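Local coordinates for succinoglycan biosynthesis protein (Bacillus cereus ATCC 14579, PDB 2QGM) that is of unproven function but belongs to the erythromycin esterase family and is named for a part in succinoglycan biosynthesis, at residues G85-E88 / I89-K93; V183-Y186 / V187-H190; L195-V198 / E199-K203; A290-A293 / Q294-G298; A324-F327 / L328-L332. All coordinates share one frame; numbering follows the deposited sequence.

All five contacts are local, each within or at an end of a single helix. Contacts 2 and 3 sit on helices that follow each other in the chain, 177-190 and 195-203; their centres are 11 Å apart and they touch, I184 CD1 lying 3.4 Å from V198 CG1. Contacts 4 and 5 also meet, with centres 15 Å apart, where M291 SE packs 3.5 Å from R331 CD. Contact 1, at the start of helix 87-104, stands apart: its centre is 25 Å from that of contact 5 and 43 Å from that of contact 3. Contacts 1, 4 and 5 lie 14 to 15 Å from the centre of the chain, whereas contacts 2 and 3 lie 30 and 32 Å from it.

Contact 1: residues G85-E88 / I89-K93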
loop_
_atom_site.group_PDB
_atom_site.type_symbol
_atom_site.label_atom_id
_atom_site.label_comp_id
_atom_site.label_asym_id
_atom_site.label_seq_id
_atom_site.Cartn_x
_atom_site.Cartn_y
_atom_site.Cartn_z
ATOM N N GLY A 85 -10.902 -1.446 6.609
ATOM C CA GLY A 85 -11.934 -0.666 7.272
ATOM C C GLY A 85 -11.873 -0.555 8.786
ATOM O O GLY A 85 -12.915 -0.455 9.436
ATOM N N SER A 86 -10.669 -0.568 9.347
ATOM C CA SER A 86 -10.487 -0.445 10.793
ATOM C C SER A 86 -10.007 0.964 11.131
ATOM O O SER A 86 -8.910 1.358 10.754
ATOM C CB SER A 86 -9.466 -1.474 11.284
ATOM O OG SER A 86 -9.941 -2.794 11.066
ATOM N N SER A 87 -10.827 1.722 11.853
ATOM C CA SER A 87 -10.470 3.097 12.203
ATOM C C SER A 87 -9.094 3.256 12.838
ATOM O O SER A 87 -8.253 4.005 12.332
ATOM C CB SER A 87 -11.518 3.715 13.135
ATOM O OG SER A 87 -11.162 5.041 13.486
ATOM N N GLU A 88 -8.866 2.563 13.949
ATOM C CA GLU A 88 -7.594 2.656 14.662
ATOM C C GLU A 88 -6.389 2.222 13.850
ATOM O O GLU A 88 -5.282 2.696 14.097
ATOM C CB GLU A 88 -7.652 1.846 15.958
ATOM C CG GLU A 88 -8.766 2.264 16.902
ATOM C CD GLU A 88 -10.101 1.623 16.564
ATOM O OE1 GLU A 88 -10.201 0.960 15.507
ATOM O OE2 GLU A 88 -11.053 1.780 17.361
ATOM N N ILE A 89 -6.586 1.310 12.901
ATOM C CA ILE A 89 -5.460 0.895 12.074
ATOM C C ILE A 89 -5.070 2.049 11.137
ATOM O O ILE A 89 -3.896 2.384 11.034
ATOM C CB ILE A 89 -5.783 -0.382 11.278
ATOM C CG1 ILE A 89 -5.963 -1.542 12.260
ATOM C CG2 ILE A 89 -4.656 -0.693 10.292
ATOM C CD1 ILE A 89 -6.170 -2.901 11.618
ATOM N N PHE A 90 -6.048 2.666 10.474
ATOM C CA PHE A 90 -5.744 3.791 9.594
ATOM C C PHE A 90 -5.084 4.935 10.377
ATOM O O PHE A 90 -4.090 5.515 9.930
ATOM C CB PHE A 90 -7.005 4.344 8.909
ATOM C CG PHE A 90 -7.583 3.439 7.850
ATOM C CD1 PHE A 90 -6.758 2.646 7.059
ATOM C CD2 PHE A 90 -8.955 3.418 7.613
ATOM C CE1 PHE A 90 -7.289 1.848 6.049
ATOM C CE2 PHE A 90 -9.498 2.623 6.605
ATOM C CZ PHE A 90 -8.660 1.835 5.821
ATOM N N THR A 91 -5.636 5.268 11.541
ATOM C CA THR A 91 -5.089 6.354 12.344
ATOM C C THR A 91 -3.697 6.022 12.878
ATOM O O THR A 91 -2.823 6.886 12.898
ATOM C CB THR A 91 -6.032 6.705 13.512
ATOM O OG1 THR A 91 -7.273 7.182 12.981
ATOM C CG2 THR A 91 -5.418 7.792 14.388
HETATM N N MSE A 92 -3.484 4.780 13.303
HETATM C CA MSE A 92 -2.170 4.395 13.808
HETATM C C MSE A 92 -1.151 4.436 12.669
HETATM O O MSE A 92 0.010 4.766 12.880
HETATM C CB MSE A 92 -2.211 2.997 14.432
HETATM C CG MSE A 92 -0.856 2.450 14.917
HETATM SE SE MSE A 92 -0.127 3.457 16.414
HETATM C CE MSE A 92 1.329 4.360 15.561
ATOM N N LYS A 93 -1.580 4.098 11.457
ATOM C CA LYS A 93 -0.681 4.144 10.318
ATOM C C LYS A 93 -0.302 5.589 10.016
ATOM O O LYS A 93 0.812 5.869 9.607
ATOM C CB LYS A 93 -1.316 3.483 9.093
ATOM C CG LYS A 93 -1.315 1.969 9.185
ATOM C CD LYS A 93 -1.931 1.292 7.975
ATOM C CE LYS A 93 -1.090 1.494 6.737
ATOM N NZ LYS A 93 -1.698 0.766 5.594
HETATM O O HOH W 1 -9.007 6.122 14.903
#
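F90 N donates to S86 O at 3.2 Å with an N-H...O angle of 170°, the first of three i to i+4 bonds that open helix 87-104; T91 N to S87 O and M92 N to E88 O follow, the last with its donor well above the carbonyl plane. S86 takes the N-cap position, but its side chain makes no capping bond: OG is hydrogen-bonded to T83, while CB rests 3.6 Å from I89 CD1. The isoleucine reaches back because CG1 stands beside its own backbone N (chi1 -66°) and the chain then runs extended to CD1. The F90 ring also folds back toward the start of the helix, bringing CZ to 4.1 Å from G85 N. One turn on, a water joins two hydroxyls, 2.8 Å from S87 OG, to which it donates, and 2.8 Å from T91 OG1. S87 OG has a second partner in E144, and E88 OE2 bonds to S440. Different elements flank this helix start: F90 and T91 pack on helix 143-157, whereas E88 and M92 lie against strand 432-439 of the central mixed sheet.

Contact 2: residues V183-Y186 / V187-H190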
loop_
_atom_site.group_PDB
_atom_site.type_symbol
_atom_site.label_atom_id
_atom_site.label_comp_id
_atom_site.label_asym_id
_atom_site.label_seq_id
_atom_site.Cartn_x
_atom_site.Cartn_y
_atom_site.Cartn_z
ATOM N N VAL A 183 0.353 13.472 -19.911
ATOM C CA VAL A 183 1.296 13.172 -20.991
ATOM C C VAL A 183 1.101 14.114 -22.171
ATOM O O VAL A 183 2.047 14.746 -22.634
ATOM C CB VAL A 183 1.125 11.726 -21.535
ATOM C CG1 VAL A 183 2.152 11.468 -22.635
ATOM C CG2 VAL A 183 1.283 10.708 -20.413
ATOM N N ILE A 184 -0.132 14.192 -22.658
ATOM C CA ILE A 184 -0.457 15.042 -23.798
ATOM C C ILE A 184 -0.047 16.498 -23.585
ATOM O O ILE A 184 0.548 17.118 -24.470
ATOM C CB ILE A 184 -1.974 15.016 -24.110
ATOM C CG1 ILE A 184 -2.419 13.605 -24.494
ATOM C CG2 ILE A 184 -2.281 15.975 -25.259
ATOM C CD1 ILE A 184 -1.814 13.094 -25.782
ATOM N N ASP A 185 -0.388 17.044 -22.421
ATOM C CA ASP A 185 -0.057 18.428 -22.101
ATOM C C ASP A 185 1.440 18.662 -22.198
ATOM O O ASP A 185 1.883 19.665 -22.755
ATOM C CB ASP A 185 -0.538 18.784 -20.695
ATOM C CG ASP A 185 -2.043 18.878 -20.602
ATOM O OD1 ASP A 185 -2.700 18.867 -21.663
ATOM O OD2 ASP A 185 -2.568 18.975 -19.479
ATOM N N TYR A 186 2.224 17.737 -21.655
ATOM C CA TYR A 186 3.672 17.871 -21.706
ATOM C C TYR A 186 4.168 17.904 -23.148
ATOM O O TYR A 186 4.979 18.755 -23.511
ATOM C CB TYR A 186 4.346 16.715 -20.966
ATOM C CG TYR A 186 5.838 16.667 -21.210
ATOM C CD1 TYR A 186 6.693 17.567 -20.582
ATOM C CD2 TYR A 186 6.384 15.759 -22.112
ATOM C CE1 TYR A 186 8.055 17.568 -20.842
ATOM C CE2 TYR A 186 7.748 15.749 -22.386
ATOM C CZ TYR A 186 8.579 16.658 -21.750
ATOM O OH TYR A 186 9.929 16.665 -22.023
ATOM N N VAL A 187 3.679 16.974 -23.963
ATOM C CA VAL A 187 4.069 16.895 -25.366
ATOM C C VAL A 187 3.684 18.151 -26.145
ATOM O O VAL A 187 4.469 18.659 -26.941
ATOM C CB VAL A 187 3.424 15.672 -26.050
ATOM C CG1 VAL A 187 3.739 15.674 -27.547
ATOM C CG2 VAL A 187 3.937 14.396 -25.404
ATOM N N ARG A 188 2.475 18.649 -25.913
ATOM C CA ARG A 188 1.998 19.842 -26.613
ATOM C C ARG A 188 2.868 21.065 -26.319
ATOM O O ARG A 188 3.042 21.936 -27.171
ATOM C CB ARG A 188 0.550 20.138 -26.215
ATOM C CG ARG A 188 -0.081 21.309 -26.963
ATOM C CD ARG A 188 -1.567 21.427 -26.656
ATOM N NE ARG A 188 -1.811 21.603 -25.228
ATOM C CZ ARG A 188 -2.543 20.782 -24.481
ATOM N NH1 ARG A 188 -3.118 19.711 -25.021
ATOM N NH2 ARG A 188 -2.699 21.032 -23.190
ATOM N N LEU A 189 3.417 21.114 -25.112
ATOM C CA LEU A 189 4.244 22.232 -24.688
ATOM C C LEU A 189 5.725 22.080 -25.014
ATOM O O LEU A 189 6.357 23.006 -25.532
ATOM C CB LEU A 189 4.068 22.441 -23.182
ATOM C CG LEU A 189 4.916 23.462 -22.421
ATOM C CD1 LEU A 189 4.769 24.847 -23.025
ATOM C CD2 LEU A 189 4.468 23.467 -20.970
ATOM N N HIS A 190 6.273 20.906 -24.728
ATOM C CA HIS A 190 7.697 20.663 -24.941
ATOM C C HIS A 190 8.108 19.887 -26.183
ATOM O O HIS A 190 9.192 20.124 -26.708
ATOM C CB HIS A 190 8.274 19.989 -23.695
ATOM C CG HIS A 190 8.242 20.860 -22.477
ATOM N ND1 HIS A 190 9.152 21.873 -22.262
ATOM C CD2 HIS A 190 7.391 20.886 -21.425
ATOM C CE1 HIS A 190 8.865 22.485 -21.124
ATOM N NE2 HIS A 190 7.802 21.906 -20.598
#
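Y186 and H190, one helical turn apart, send their side chains across each other at about a right angle, yet their ring planes differ by only 30°. The rings are slid so far apart that they barely overlap, with centroids 5.1 Å from each other. The closest carbons are Y186 CE1 and H190 CD2, at 3.4 Å. Over the tyrosine face sits H190 CB instead, 4.1 Å from the ring centroid, a CH-pi contact. Different first torsions bring this about: Y186 CG is anti to its N (chi1 169°) and swings toward the following turn, while H190 CG lies beside its own N and turns back. L189 CG lies on one face of the imidazole, and NE2 makes a weak hydrogen bond to E252.

This i to i+4 pair lies in the last turns of the alpha helix 177-190, where H190 N bonds to Y186 O at 2.8 Å.

D185 and R188 run side by side in an i to i+3 salt bridge. R188 NH2 comes 2.6 Å from D185 OD1, but the bond is weak, bent to 129° at the hydrogen, and the carboxylate and guanidinium planes are well out of parallel. A bend at chi3 curls the arginine back so that D185 CA lies over one guanidinium face. I184 CG2 approaches the same group obliquely, 3.8 Å from R188 NH1, and L195 of helix 195-203 packs on the arginine.

Contact 3: residues L195-V198 / E199-K203; sequences LAEV and EENYK
L195 and E199 meet across the first full turn of helix 195-203, a short alpha helix that packs beside helix 177-190 in the outlying helical part of the chain. Its backbone bonds come first. E199 N donates to L195 O at 2.9 Å in a nearly straight bond (N-H...O 172°), and the series continues through E200 to A196 and N201 to E197. The fourth, from Y202 N to V198 O, stays in the carbonyl plane but is more bent at its hydrogen (138°).

Contacts between apolar and polar groups form the second class. The E199 chain, extended beyond CG, crosses the leucine and sets its carboxylate against the L195 branch: OE1 lies 3.4 Å from L195 CG, and CD lies 3.5 Å from L195 CD1. The methylene part joins in, with E199 CG 3.6 Å from L195 CD1.

Two polar side chains, E197 and N201, lie alongside each other and point the same way.

The last class is purely apolar. V198 and Y202 point the same way toward the neighbouring helices; I184 and V233 press on the valine, from helices 177-190 and 220-236, and the tyrosine ring meets F180 edge-to-face. Having CG1 anti to the backbone N (chi1 178°) carries that valine methyl forward along the helix, where V198 CG1 lies 4.0 Å from Y202 CE2.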
loop_
_atom_site.group_PDB
_atom_site.type_symbol
_atom_site.label_atom_id
_atom_site.label_comp_id
_atom_site.label_asym_id
_atom_site.label_seq_id
_atom_site.Cartn_x
_atom_site.Cartn_y
_atom_site.Cartn_z
ATOM N N LEU A 195 3.037 15.704 -30.963
ATOM C CA LEU A 195 1.655 15.831 -30.521
ATOM C C LEU A 195 0.670 15.032 -31.366
ATOM O O LEU A 195 -0.158 14.290 -30.835
ATOM C CB LEU A 195 1.249 17.302 -30.511
ATOM C CG LEU A 195 -0.149 17.644 -29.996
ATOM C CD1 LEU A 195 -0.389 17.034 -28.619
ATOM C CD2 LEU A 195 -0.274 19.159 -29.941
ATOM N N ALA A 196 0.761 15.184 -32.681
ATOM C CA ALA A 196 -0.129 14.470 -33.586
ATOM C C ALA A 196 -0.070 12.969 -33.344
ATOM O O ALA A 196 -1.099 12.314 -33.187
ATOM C CB ALA A 196 0.247 14.776 -35.035
ATOM N N GLU A 197 1.143 12.430 -33.317
ATOM C CA GLU A 197 1.333 11.003 -33.120
ATOM C C GLU A 197 0.881 10.525 -31.747
ATOM O O GLU A 197 0.250 9.476 -31.630
ATOM C CB GLU A 197 2.801 10.635 -33.348
ATOM C CG GLU A 197 3.129 9.177 -33.081
ATOM C CD GLU A 197 4.496 8.786 -33.607
ATOM O OE1 GLU A 197 5.369 9.674 -33.707
ATOM O OE2 GLU A 197 4.704 7.591 -33.911
ATOM N N VAL A 198 1.200 11.289 -30.708
ATOM C CA VAL A 198 0.809 10.891 -29.365
ATOM C C VAL A 198 -0.709 10.856 -29.204
ATOM O O VAL A 198 -1.261 9.875 -28.709
ATOM C CB VAL A 198 1.413 11.831 -28.296
ATOM C CG1 VAL A 198 0.948 11.409 -26.906
ATOM C CG2 VAL A 198 2.933 11.787 -28.372
ATOM N N GLU A 199 -1.384 11.921 -29.625
ATOM C CA GLU A 199 -2.837 11.986 -29.510
ATOM C C GLU A 199 -3.510 10.865 -30.291
ATOM O O GLU A 199 -4.521 10.311 -29.860
ATOM C CB GLU A 199 -3.348 13.342 -29.990
ATOM C CG GLU A 199 -2.946 14.476 -29.061
ATOM C CD GLU A 199 -3.605 15.782 -29.426
ATOM O OE1 GLU A 199 -3.260 16.355 -30.488
ATOM O OE2 GLU A 199 -4.464 16.242 -28.643
ATOM N N GLU A 200 -2.937 10.529 -31.442
ATOM C CA GLU A 200 -3.477 9.461 -32.271
ATOM C C GLU A 200 -3.370 8.130 -31.530
ATOM O O GLU A 200 -4.312 7.340 -31.517
ATOM C CB GLU A 200 -2.711 9.371 -33.591
ATOM C CG GLU A 200 -3.154 8.218 -34.472
ATOM C CD GLU A 200 -4.560 8.401 -35.005
ATOM O OE1 GLU A 200 -4.762 9.314 -35.831
ATOM O OE2 GLU A 200 -5.463 7.648 -34.581
ATOM N N ASN A 201 -2.224 7.882 -30.908
ATOM C CA ASN A 201 -2.028 6.632 -30.185
ATOM C C ASN A 201 -2.889 6.464 -28.944
ATOM O O ASN A 201 -3.170 5.337 -28.545
ATOM C CB ASN A 201 -0.560 6.457 -29.794
ATOM C CG ASN A 201 0.296 6.005 -30.955
ATOM O OD1 ASN A 201 0.955 6.811 -31.613
ATOM N ND2 ASN A 201 0.272 4.707 -31.228
ATOM N N TYR A 202 -3.307 7.573 -28.339
ATOM C CA TYR A 202 -4.131 7.534 -27.122
ATOM C C TYR A 202 -5.635 7.740 -27.293
ATOM O O TYR A 202 -6.403 7.408 -26.386
ATOM C CB TYR A 202 -3.673 8.589 -26.116
ATOM C CG TYR A 202 -2.376 8.316 -25.387
ATOM C CD1 TYR A 202 -1.840 7.029 -25.289
ATOM C CD2 TYR A 202 -1.713 9.351 -24.740
ATOM C CE1 TYR A 202 -0.671 6.789 -24.552
ATOM C CE2 TYR A 202 -0.558 9.127 -24.007
ATOM C CZ TYR A 202 -0.041 7.849 -23.913
ATOM O OH TYR A 202 1.093 7.668 -23.155
ATOM N N LYS A 203 -6.059 8.288 -28.429
ATOM C CA LYS A 203 -7.476 8.575 -28.656
ATOM C C LYS A 203 -8.477 7.470 -28.324
ATOM O O LYS A 203 -9.363 7.668 -27.499
ATOM C CB LYS A 203 -7.709 9.046 -30.102
ATOM C CG LYS A 203 -9.136 9.534 -30.364
ATOM C CD LYS A 203 -9.335 10.035 -31.794
ATOM C CE LYS A 203 -10.779 10.469 -32.024
ATOM N NZ LYS A 203 -11.039 10.933 -33.420
#

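Contact 4: residues A290-A293 / Q294-G298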
loop_
_atom_site.group_PDB
_atom_site.type_symbol
_atom_site.label_atom_id
_atom_site.label_comp_id
_atom_site.label_asym_id
_atom_site.label_seq_id
_atom_site.Cartn_x
_atom_site.Cartn_y
_atom_site.Cartn_z
ATOM N N ALA A 290 6.875 1.673 -6.790
ATOM C CA ALA A 290 7.469 2.030 -5.504
ATOM C C ALA A 290 8.960 2.338 -5.665
ATOM O O ALA A 290 9.468 3.319 -5.110
ATOM C CB ALA A 290 7.275 0.905 -4.519
HETATM N N MSE A 291 9.655 1.494 -6.424
HETATM C CA MSE A 291 11.077 1.682 -6.667
HETATM C C MSE A 291 11.331 2.860 -7.591
HETATM O O MSE A 291 12.354 3.525 -7.478
HETATM C CB MSE A 291 11.684 0.389 -7.220
HETATM C CG MSE A 291 11.758 -0.670 -6.124
HETATM SE SE MSE A 291 12.536 -2.370 -6.615
HETATM C CE MSE A 291 14.318 -1.767 -7.077
ATOM N N TRP A 292 10.400 3.132 -8.500
ATOM C CA TRP A 292 10.574 4.271 -9.387
ATOM C C TRP A 292 10.582 5.546 -8.535
ATOM O O TRP A 292 11.345 6.470 -8.785
ATOM C CB TRP A 292 9.437 4.353 -10.409
ATOM C CG TRP A 292 9.373 5.686 -11.088
ATOM C CD1 TRP A 292 10.114 6.105 -12.156
ATOM C CD2 TRP A 292 8.558 6.795 -10.701
ATOM N NE1 TRP A 292 9.809 7.412 -12.458
ATOM C CE2 TRP A 292 8.854 7.863 -11.573
ATOM C CE3 TRP A 292 7.602 6.996 -9.694
ATOM C CZ2 TRP A 292 8.235 9.115 -11.474
ATOM C CZ3 TRP A 292 6.984 8.238 -9.592
ATOM C CH2 TRP A 292 7.305 9.282 -10.479
ATOM N N ALA A 293 9.726 5.581 -7.521
ATOM C CA ALA A 293 9.639 6.744 -6.663
ATOM C C ALA A 293 10.950 6.980 -5.918
ATOM O O ALA A 293 11.423 8.117 -5.813
ATOM C CB ALA A 293 8.501 6.579 -5.669
ATOM N N GLN A 294 11.528 5.904 -5.398
ATOM C CA GLN A 294 12.773 5.995 -4.645
ATOM C C GLN A 294 13.932 6.447 -5.523
ATOM O O GLN A 294 14.683 7.348 -5.157
ATOM C CB GLN A 294 13.115 4.640 -4.029
ATOM C CG GLN A 294 14.434 4.608 -3.275
ATOM C CD GLN A 294 14.481 5.591 -2.120
ATOM O OE1 GLN A 294 13.482 5.821 -1.436
ATOM N NE2 GLN A 294 15.652 6.169 -1.892
ATOM N N GLU A 295 14.072 5.830 -6.689
ATOM C CA GLU A 295 15.175 6.178 -7.572
ATOM C C GLU A 295 15.047 7.553 -8.210
ATOM O O GLU A 295 16.046 8.161 -8.585
ATOM C CB GLU A 295 15.342 5.125 -8.669
ATOM C CG GLU A 295 14.156 4.963 -9.588
ATOM C CD GLU A 295 14.417 3.970 -10.713
ATOM O OE1 GLU A 295 15.189 4.304 -11.639
ATOM O OE2 GLU A 295 13.860 2.854 -10.658
ATOM N N THR A 296 13.823 8.054 -8.316
ATOM C CA THR A 296 13.598 9.354 -8.933
ATOM C C THR A 296 13.697 10.528 -7.973
ATOM O O THR A 296 14.317 11.543 -8.285
ATOM C CB THR A 296 12.219 9.400 -9.613
ATOM O OG1 THR A 296 12.124 8.329 -10.559
ATOM C CG2 THR A 296 12.031 10.730 -10.341
ATOM N N PHE A 297 13.107 10.378 -6.796
ATOM C CA PHE A 297 13.084 11.464 -5.822
ATOM C C PHE A 297 14.065 11.326 -4.660
ATOM O O PHE A 297 14.316 12.289 -3.941
ATOM C CB PHE A 297 11.657 11.613 -5.303
ATOM C CG PHE A 297 10.661 11.921 -6.389
ATOM C CD1 PHE A 297 10.730 13.128 -7.088
ATOM C CD2 PHE A 297 9.674 10.998 -6.739
ATOM C CE1 PHE A 297 9.835 13.411 -8.118
ATOM C CE2 PHE A 297 8.772 11.272 -7.771
ATOM C CZ PHE A 297 8.850 12.482 -8.465
ATOM N N GLY A 298 14.623 10.133 -4.481
ATOM C CA GLY A 298 15.573 9.921 -3.403
ATOM C C GLY A 298 14.895 9.929 -2.051
ATOM O O GLY A 298 13.683 9.745 -1.969
#
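The W292 indole has T296 OG1 over one face, 3.1 Å above the plane and displaced toward the rim, nearest to W292 NE1. That closeness is not a hydrogen bond, because the angle is poor. F297 turns its edge toward the indole face in an offset edge-to-face pair, planes at 85° and centroids 5.5 Å apart for the six-membered ring; the nearest carbons are W292 CH2 and F297 CE2, at 3.7 Å. The phenylalanine has T296 CG2 over the centre of one of its own faces, so the threonine touches both rings with different branches. W255 of helix 253-269 joins the cluster, meeting W292 edge-to-face.

All this happens in the last turns of helix 276-297, which G298 ends by taking a positive phi (71°). Here the T296 hydroxyl folds back on the preceding turn, OG1 standing beside its own N (chi1 -56°), and donates to W292 O at 2.7 Å. T296 N reaches the same oxygen at 3.0 Å from the opposite face of the carbonyl plane, giving it two donors. On another side of the helix, Q294 OE1 bonds to T301 and NE2 to G299 O, tying the helix end to strand 301-304 and the turn before it.

Contact 5: residues A324-F327 / L328-L332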
loop_
_atom_site.group_PDB
_atom_site.type_symbol
_atom_site.label_atom_id
_atom_site.label_comp_id
_atom_site.label_asym_id
_atom_site.label_seq_id
_atom_site.Cartn_x
_atom_site.Cartn_y
_atom_site.Cartn_z
ATOM N N ALA A 324 3.344 -7.868 -4.515
ATOM C CA ALA A 324 4.368 -6.840 -4.644
ATOM C C ALA A 324 5.481 -7.013 -3.617
ATOM O O ALA A 324 6.665 -6.922 -3.944
ATOM C CB ALA A 324 3.730 -5.457 -4.496
ATOM N N GLY A 325 5.083 -7.267 -2.373
ATOM C CA GLY A 325 6.030 -7.445 -1.290
ATOM C C GLY A 325 7.136 -8.459 -1.512
ATOM O O GLY A 325 8.264 -8.240 -1.071
ATOM N N GLN A 326 6.846 -9.570 -2.180
ATOM C CA GLN A 326 7.897 -10.558 -2.400
ATOM C C GLN A 326 8.883 -10.070 -3.464
ATOM O O GLN A 326 10.067 -10.393 -3.406
ATOM C CB GLN A 326 7.296 -11.913 -2.784
ATOM C CG GLN A 326 6.743 -12.015 -4.172
ATOM C CD GLN A 326 5.886 -13.253 -4.345
ATOM O OE1 GLN A 326 6.171 -14.313 -3.777
ATOM N NE2 GLN A 326 4.830 -13.125 -5.135
ATOM N N PHE A 327 8.403 -9.284 -4.426
ATOM C CA PHE A 327 9.281 -8.748 -5.457
ATOM C C PHE A 327 10.192 -7.675 -4.879
ATOM O O PHE A 327 11.329 -7.524 -5.319
ATOM C CB PHE A 327 8.468 -8.168 -6.607
ATOM C CG PHE A 327 7.659 -9.190 -7.334
ATOM C CD1 PHE A 327 6.284 -9.050 -7.447
ATOM C CD2 PHE A 327 8.272 -10.320 -7.880
ATOM C CE1 PHE A 327 5.521 -10.016 -8.088
ATOM C CE2 PHE A 327 7.522 -11.300 -8.526
ATOM C CZ PHE A 327 6.140 -11.148 -8.632
ATOM N N LEU A 328 9.679 -6.920 -3.910
ATOM C CA LEU A 328 10.470 -5.887 -3.266
ATOM C C LEU A 328 11.525 -6.547 -2.382
ATOM O O LEU A 328 12.667 -6.091 -2.318
ATOM C CB LEU A 328 9.584 -4.973 -2.413
ATOM C CG LEU A 328 8.645 -4.038 -3.182
ATOM C CD1 LEU A 328 7.652 -3.398 -2.214
ATOM C CD2 LEU A 328 9.466 -2.969 -3.903
ATOM N N LYS A 329 11.151 -7.627 -1.704
ATOM C CA LYS A 329 12.107 -8.321 -0.840
ATOM C C LYS A 329 13.230 -8.935 -1.681
ATOM O O LYS A 329 14.398 -8.873 -1.303
ATOM C CB LYS A 329 11.406 -9.411 -0.025
ATOM C CG LYS A 329 12.328 -10.139 0.958
ATOM C CD LYS A 329 12.884 -9.190 2.020
ATOM C CE LYS A 329 13.728 -9.941 3.046
ATOM N NZ LYS A 329 14.408 -9.021 4.008
ATOM N N GLU A 330 12.869 -9.511 -2.827
ATOM C CA GLU A 330 13.843 -10.131 -3.724
ATOM C C GLU A 330 14.843 -9.129 -4.279
ATOM O O GLU A 330 16.063 -9.346 -4.242
ATOM C CB GLU A 330 13.137 -10.798 -4.907
ATOM C CG GLU A 330 12.329 -12.031 -4.551
ATOM C CD GLU A 330 11.484 -12.524 -5.714
ATOM O OE1 GLU A 330 12.028 -12.684 -6.829
ATOM O OE2 GLU A 330 10.276 -12.769 -5.509
ATOM N N ARG A 331 14.315 -8.036 -4.815
ATOM C CA ARG A 331 15.129 -6.985 -5.408
ATOM C C ARG A 331 15.892 -6.148 -4.397
ATOM O O ARG A 331 16.999 -5.695 -4.680
ATOM C CB ARG A 331 14.253 -6.026 -6.211
ATOM C CG ARG A 331 13.413 -6.650 -7.301
ATOM C CD ARG A 331 12.523 -5.586 -7.927
ATOM N NE ARG A 331 11.585 -6.134 -8.900
ATOM C CZ ARG A 331 10.639 -5.417 -9.495
ATOM N NH1 ARG A 331 10.517 -4.126 -9.211
ATOM N NH2 ARG A 331 9.815 -5.984 -10.369
ATOM N N LEU A 332 15.297 -5.939 -3.226
ATOM C CA LEU A 332 15.909 -5.084 -2.217
ATOM C C LEU A 332 16.570 -5.754 -1.017
ATOM O O LEU A 332 17.382 -5.132 -0.338
ATOM C CB LEU A 332 14.863 -4.080 -1.729
ATOM C CG LEU A 332 14.245 -3.239 -2.853
ATOM C CD1 LEU A 332 13.063 -2.464 -2.305
ATOM C CD2 LEU A 332 15.287 -2.283 -3.446
#
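R331 extends back along F327, its chain straight from CG to NE, so that F327 CB comes over one face of the guanidinium, 4.4 Å from R331 NE. The charge itself is satisfied outside this turn: NH1 forms a salt bridge with D288 of helix 276-297. What R331 gives to F327 is its backbone N-H, which donates to F327 O at 3.1 Å and 165° at the hydrogen, the donor tilted from the carbonyl plane. The same oxygen is packed closely by R331 CG at 3.0 Å.

Three more carbonyls are satisfied in the same i to i+4 way: A324 O by L328 N, G325 O by K329 N, and Q326 O by E330 N, each bond being 3.0 Å long. A324 O has a second, weak donor in F327 N. At the start of the helix, the A324 N-H is taken by E283, and at the far end K329 NZ reaches D333 O.

E330 lies alongside both Q326 and F327. Its OE2 stands 3.9 Å from Q326 CG and 4.0 Å from F327 CD2, the carboxylate plane 50° from that of the ring. Q326 CG in turn covers the centre of one F327 face.

The pattern is that of a short alpha helix of about two and a half turns, 324-332, preceding strand 336-344 of the central mixed sheet and packed against the longer helix 276-297 through A324, F327, R331 and L332.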